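PDB 2W40: glycerol kinase, putative from Plasmodium falciparum, which probably phosphorylates glycerol with ATP to give sn-glycerol 3-phosphate, as a member of the FGGY kinase family within the sugar kinase/Hsp70/actin superfamily. Local coordinates for residues E332-M337 with N420-Q425; E338-T343 with R377-R382. All blocks are in the same frame, centred on the assembly; numbering follows the deposited sequence.

Interaction 1. Residues E332-M337 with N420-Q425; sequences EASDIM and NKPFMQ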
loop_
_atom_site.group_PDB
_atom_site.type_symbol
_atom_site.label_atom_id
_atom_site.label_comp_id
_atom_site.label_asym_id
_atom_site.label_seq_id
_atom_site.Cartn_x
_atom_site.Cartn_y
_atom_site.Cartn_z
ATOM N N GLU C 332 1.077 -11.660 15.229
ATOM C CA GLU C 332 0.118 -10.590 15.513
ATOM C C GLU C 332 -1.200 -10.613 14.726
ATOM O O GLU C 332 -2.139 -9.868 15.067
ATOM C CB GLU C 332 0.788 -9.245 15.179
ATOM C CG GLU C 332 1.977 -8.931 16.049
ATOM C CD GLU C 332 2.649 -7.603 15.665
ATOM O OE1 GLU C 332 2.345 -7.051 14.573
ATOM O OE2 GLU C 332 3.467 -7.121 16.485
ATOM N N ALA C 333 -1.254 -11.399 13.654
ATOM C CA ALA C 333 -2.306 -11.285 12.728
ATOM C C ALA C 333 -3.671 -11.530 13.424
ATOM O O ALA C 333 -4.673 -10.885 13.051
ATOM C CB ALA C 333 -2.061 -12.262 11.592
ATOM N N SER C 334 -3.740 -12.408 14.459
ATOM C CA SER C 334 -5.023 -12.624 15.132
ATOM C C SER C 334 -5.433 -11.384 15.911
ATOM O O SER C 334 -6.595 -10.893 15.848
ATOM C CB SER C 334 -4.957 -13.849 16.096
ATOM O OG SER C 334 -6.156 -14.020 16.888
ATOM N N ASP C 335 -4.475 -10.892 16.676
ATOM C CA ASP C 335 -4.729 -9.712 17.502
ATOM C C ASP C 335 -5.112 -8.553 16.583
ATOM O O ASP C 335 -6.116 -7.842 16.831
ATOM C CB ASP C 335 -3.506 -9.346 18.322
ATOM C CG ASP C 335 -3.372 -10.193 19.596
ATOM O OD1 ASP C 335 -4.412 -10.811 20.051
ATOM O OD2 ASP C 335 -2.213 -10.286 20.113
ATOM N N ILE C 336 -4.400 -8.426 15.474
ATOM C CA ILE C 336 -4.781 -7.396 14.428
ATOM C C ILE C 336 -6.206 -7.619 13.961
ATOM O O ILE C 336 -6.980 -6.686 13.890
ATOM C CB ILE C 336 -3.847 -7.337 13.181
ATOM C CG1 ILE C 336 -2.540 -6.658 13.483
ATOM C CG2 ILE C 336 -4.496 -6.543 11.967
ATOM C CD1 ILE C 336 -1.509 -6.699 12.291
ATOM N N MET C 337 -6.603 -8.833 13.655
ATOM C CA MET C 337 -8.012 -9.022 13.290
ATOM C C MET C 337 -9.063 -8.899 14.423
ATOM O O MET C 337 -10.211 -8.505 14.165
ATOM C CB MET C 337 -8.149 -10.280 12.451
ATOM C CG MET C 337 -7.731 -9.967 10.986
ATOM S SD MET C 337 -8.142 -11.349 9.983
ATOM C CE MET C 337 -9.889 -11.234 9.625
ATOM N N ASN C 420 -5.891 -18.801 13.914
ATOM C CA ASN C 420 -6.329 -17.417 14.003
ATOM C C ASN C 420 -7.824 -17.528 13.830
ATOM O O ASN C 420 -8.359 -17.647 12.712
ATOM C CB ASN C 420 -5.594 -16.636 12.915
ATOM C CG ASN C 420 -6.011 -15.214 12.780
ATOM O OD1 ASN C 420 -7.092 -14.793 13.227
ATOM N ND2 ASN C 420 -5.105 -14.424 12.104
ATOM N N LYS C 421 -8.534 -17.488 14.962
ATOM C CA LYS C 421 -10.007 -17.631 14.955
ATOM C C LYS C 421 -10.742 -16.559 14.153
ATOM O O LYS C 421 -11.639 -16.918 13.412
ATOM C CB LYS C 421 -10.617 -17.683 16.377
ATOM C CG LYS C 421 -10.278 -18.979 17.131
ATOM C CD LYS C 421 -10.352 -18.729 18.648
ATOM C CE LYS C 421 -10.677 -19.972 19.462
ATOM N NZ LYS C 421 -11.780 -19.672 20.494
ATOM N N PRO C 422 -10.413 -15.247 14.327
ATOM C CA PRO C 422 -11.123 -14.295 13.448
ATOM C C PRO C 422 -10.852 -14.477 11.970
ATOM O O PRO C 422 -11.737 -14.318 11.166
ATOM C CB PRO C 422 -10.675 -12.919 13.908
ATOM C CG PRO C 422 -9.524 -13.163 14.782
ATOM C CD PRO C 422 -9.582 -14.558 15.352
ATOM N N PHE C 423 -9.658 -14.881 11.638
ATOM C CA PHE C 423 -9.393 -15.202 10.217
ATOM C C PHE C 423 -10.207 -16.372 9.718
ATOM O O PHE C 423 -10.913 -16.276 8.659
ATOM C CB PHE C 423 -7.882 -15.519 10.061
ATOM C CG PHE C 423 -7.476 -15.869 8.667
ATOM C CD1 PHE C 423 -7.592 -14.979 7.615
ATOM C CD2 PHE C 423 -7.019 -17.151 8.377
ATOM C CE1 PHE C 423 -7.194 -15.322 6.268
ATOM C CE2 PHE C 423 -6.667 -17.479 7.062
ATOM C CZ PHE C 423 -6.709 -16.556 6.020
ATOM N N MET C 424 -10.204 -17.488 10.465
ATOM C CA MET C 424 -10.976 -18.658 10.039
ATOM C C MET C 424 -12.479 -18.345 10.015
ATOM O O MET C 424 -13.230 -18.816 9.137
ATOM C CB MET C 424 -10.628 -19.815 10.953
ATOM C CG MET C 424 -9.224 -20.387 10.769
ATOM S SD MET C 424 -8.722 -20.532 8.934
ATOM C CE MET C 424 -9.726 -21.863 8.629
ATOM N N GLN C 425 -12.956 -17.518 10.961
ATOM C CA GLN C 425 -14.375 -17.148 10.971
ATOM C C GLN C 425 -14.728 -16.341 9.693
ATOM O O GLN C 425 -15.724 -16.586 9.067
ATOM C CB GLN C 425 -14.706 -16.384 12.239
ATOM C CG GLN C 425 -16.212 -16.105 12.321
ATOM C CD GLN C 425 -17.072 -17.377 12.373
ATOM O OE1 GLN C 425 -16.969 -18.121 13.337
ATOM N NE2 GLN C 425 -17.890 -17.577 11.405
HETATM O O HOH W 1 -7.278 -16.441 17.566
#
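Two helix starts meet here in the C-terminal FGGY domain, on the nucleotide side of this actin-like ATPase fold: helix 333-339 and helix 421-431, whose short segments run 67° apart with axes 8.8 Å from each other. Asn420 is the N-cap of the second helix. Its CG stands anti to its own backbone N (chi1 175°), which brings OD1 back over the first turn to accept from Phe423 N at 3.0 Å; that N-H comes in from above the carbonyl plane. With OD1 committed to the cap, the carboxamide lies against the backbone of Ala333 and Ser334. ND2 comes within 3.4 Å of Ser334 N, but both are donors, so this is packing alone. Ser334 binds ADP in another crystal of this enzyme, and no nucleotide is bound to this chain. Its OG is anti to the backbone N; a water lies 2.8 Å from Ser334 OG and accepts from Lys421 N, so one water joins the serine hydroxyl to the first N-H of helix 421-431. One turn on, Met337 CB rests against Pro422 CB at 3.9 Å. The methionine then runs out and bends at chi3 (80°), crossing Phe423 obliquely: SD sits near the plane of the phenyl ring at its edge, 4.2 Å from Phe423 CB, and the methyl CE turns in to lie 3.9 Å from Pro422 O.

Interaction 2. Residues E338-T343 with R377-R382; sequences EKCENT and RSHIVR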
loop_
_atom_site.group_PDB
_atom_site.type_symbol
_atom_site.label_atom_id
_atom_site.label_comp_id
_atom_site.label_asym_id
_atom_site.label_seq_id
_atom_site.Cartn_x
_atom_site.Cartn_y
_atom_site.Cartn_z
ATOM N N GLU C 338 -8.677 -9.109 15.680
ATOM C CA GLU C 338 -9.611 -8.827 16.802
ATOM C C GLU C 338 -9.844 -7.317 16.965
ATOM O O GLU C 338 -11.027 -6.824 17.052
ATOM C CB GLU C 338 -8.999 -9.355 18.094
ATOM C CG GLU C 338 -8.760 -10.873 18.176
ATOM C CD GLU C 338 -10.044 -11.693 18.494
ATOM O OE1 GLU C 338 -11.126 -11.029 18.583
ATOM O OE2 GLU C 338 -9.986 -12.983 18.629
ATOM N N LYS C 339 -8.713 -6.593 16.991
ATOM C CA LYS C 339 -8.735 -5.191 17.284
ATOM C C LYS C 339 -9.283 -4.391 16.147
ATOM O O LYS C 339 -9.949 -3.365 16.362
ATOM C CB LYS C 339 -7.341 -4.690 17.611
ATOM C CG LYS C 339 -6.763 -5.302 18.838
ATOM C CD LYS C 339 -5.461 -4.506 19.231
ATOM C CE LYS C 339 -4.592 -5.212 20.280
ATOM N NZ LYS C 339 -4.296 -4.242 21.422
ATOM N N CYS C 340 -8.976 -4.869 14.950
ATOM C CA CYS C 340 -9.351 -4.214 13.754
ATOM C C CYS C 340 -10.522 -4.981 13.160
ATOM O O CYS C 340 -10.324 -5.980 12.448
ATOM C CB CYS C 340 -8.159 -4.185 12.798
ATOM S SG CYS C 340 -8.475 -3.055 11.515
ATOM N N GLU C 341 -11.724 -4.512 13.433
ATOM C CA GLU C 341 -12.931 -5.271 13.120
ATOM C C GLU C 341 -13.359 -5.181 11.674
ATOM O O GLU C 341 -14.166 -5.974 11.205
ATOM C CB GLU C 341 -14.048 -4.768 14.026
ATOM C CG GLU C 341 -13.667 -5.059 15.485
ATOM C CD GLU C 341 -14.637 -4.549 16.496
ATOM O OE1 GLU C 341 -15.745 -4.095 16.110
ATOM O OE2 GLU C 341 -14.248 -4.551 17.682
ATOM N N ASN C 342 -12.839 -4.173 10.990
ATOM C CA ASN C 342 -13.061 -4.036 9.543
ATOM C C ASN C 342 -11.829 -3.254 8.979
ATOM O O ASN C 342 -10.902 -2.826 9.731
ATOM C CB ASN C 342 -14.437 -3.388 9.236
ATOM C CG ASN C 342 -14.505 -1.941 9.727
ATOM O OD1 ASN C 342 -13.639 -1.123 9.405
ATOM N ND2 ASN C 342 -15.449 -1.646 10.609
ATOM N N THR C 343 -11.756 -3.167 7.657
ATOM C CA THR C 343 -10.618 -2.528 7.033
ATOM C C THR C 343 -10.866 -1.086 6.646
ATOM O O THR C 343 -9.992 -0.494 5.963
ATOM C CB THR C 343 -10.282 -3.286 5.718
ATOM O OG1 THR C 343 -11.387 -3.142 4.801
ATOM C CG2 THR C 343 -9.899 -4.778 5.987
ATOM N N ARG C 377 -1.546 0.703 9.377
ATOM C CA ARG C 377 -0.925 -0.599 9.017
ATOM C C ARG C 377 -1.866 -1.766 9.242
ATOM O O ARG C 377 -2.014 -2.674 8.398
ATOM C CB ARG C 377 0.323 -0.877 9.928
ATOM C CG ARG C 377 1.391 -0.039 9.767
ATOM C CD ARG C 377 2.603 -0.545 10.472
ATOM N NE ARG C 377 2.564 -0.597 11.940
ATOM C CZ ARG C 377 3.386 -1.377 12.631
ATOM N NH1 ARG C 377 4.313 -2.125 11.999
ATOM N NH2 ARG C 377 3.356 -1.396 13.984
ATOM N N SER C 378 -2.496 -1.750 10.393
ATOM C CA SER C 378 -3.436 -2.795 10.806
ATOM C C SER C 378 -4.517 -3.051 9.755
ATOM O O SER C 378 -4.837 -4.190 9.454
ATOM C CB SER C 378 -4.085 -2.446 12.159
ATOM O OG SER C 378 -5.095 -1.389 11.998
ATOM N N HIS C 379 -5.110 -2.002 9.199
ATOM C CA HIS C 379 -6.156 -2.170 8.221
ATOM C C HIS C 379 -5.631 -2.774 6.927
ATOM O O HIS C 379 -6.308 -3.571 6.266
ATOM C CB HIS C 379 -6.829 -0.826 7.875
ATOM C CG HIS C 379 -7.325 -0.046 9.039
ATOM N ND1 HIS C 379 -8.486 -0.354 9.734
ATOM C CD2 HIS C 379 -6.891 1.117 9.546
ATOM C CE1 HIS C 379 -8.716 0.586 10.644
ATOM N NE2 HIS C 379 -7.755 1.484 10.550
ATOM N N ILE C 380 -4.411 -2.404 6.556
ATOM C CA ILE C 380 -3.757 -2.954 5.335
ATOM C C ILE C 380 -3.477 -4.438 5.504
ATOM O O ILE C 380 -3.706 -5.224 4.612
ATOM C CB ILE C 380 -2.492 -2.135 4.975
ATOM C CG1 ILE C 380 -2.913 -0.647 4.705
ATOM C CG2 ILE C 380 -1.648 -2.835 3.898
ATOM C CD1 ILE C 380 -1.698 0.381 4.577
ATOM N N VAL C 381 -2.926 -4.783 6.668
ATOM C CA VAL C 381 -2.712 -6.198 7.042
ATOM C C VAL C 381 -4.002 -7.016 6.979
ATOM O O VAL C 381 -4.053 -8.071 6.299
ATOM C CB VAL C 381 -1.999 -6.279 8.448
ATOM C CG1 VAL C 381 -1.953 -7.768 8.939
ATOM C CG2 VAL C 381 -0.647 -5.662 8.328
ATOM N N ARG C 382 -5.051 -6.525 7.627
ATOM C CA ARG C 382 -6.366 -7.193 7.604
ATOM C C ARG C 382 -6.876 -7.358 6.196
ATOM O O ARG C 382 -7.415 -8.388 5.869
ATOM C CB ARG C 382 -7.379 -6.443 8.508
ATOM C CG ARG C 382 -8.705 -7.108 8.509
ATOM C CD ARG C 382 -9.753 -6.472 9.384
ATOM N NE ARG C 382 -10.943 -7.207 9.051
ATOM C CZ ARG C 382 -11.570 -8.105 9.787
ATOM N NH1 ARG C 382 -11.290 -8.272 11.087
ATOM N NH2 ARG C 382 -12.540 -8.783 9.221
#
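This is a loop-on-helix contact at the periphery of the C-terminal domain, in which residues 340-343, just past helix 333-339, pack on the first turns of the long helix 377-403 and are held by an arginine-to-carbonyl hydrogen bond. Cys340 is the first residue to leave helical geometry, and its carbonyl oxygen accepts from Arg382 NH1 at 2.8 Å. The donor lies in the carbonyl plane, although the oxygen is 28° out of the guanidinium plane. In this actin-like FGGY domain Arg382 thus reaches across from helix 377-403 by an extended chain, CG anti to the backbone N (chi1 -179°). The Thr343 side chain crosses it at about a right angle, its CG2 3.6 Å from Arg382 CG, while Thr343 OG1 is hydrogen-bonded to Val346 O. Glu341 O sits over one guanidinium face, and Glu386 forms a salt bridge with NE. In the conformer given, the Cys340 sulfur approaches the His379 ring obliquely, a close sulfur-ring contact rather than a hydrogen bond, with SG 3.2 Å from His379 ND1. Ser378 OG stands over the centre of one ring face. Asn342 O lies in plane at the ring's edge, where His379 ND1 gives it a weak hydrogen bond, 3.5 Å long.

Interaction 1 uses residues 333 to 337 of helix 333-339, and interaction 2 uses the chain just after that helix; their centres lie 10 Å apart within the C-terminal FGGY domain. Along the chain the order is 332-337, 338-343, 377-382, then 420-425, so interaction 2 is nested inside the loop that interaction 1 closes. Helix 333-339 packs on helix 421-431 and, through Ile336 and Met337, on helix 377-403. The two sites touch directly: Ile336 CD1 meets Val381 CG1 at 3.5 Å, and Glu338 OE2 approaches Pro422 CD. Ser334, seen to bind ADP in another crystal, lies on this short helix, which packs on two longer ones.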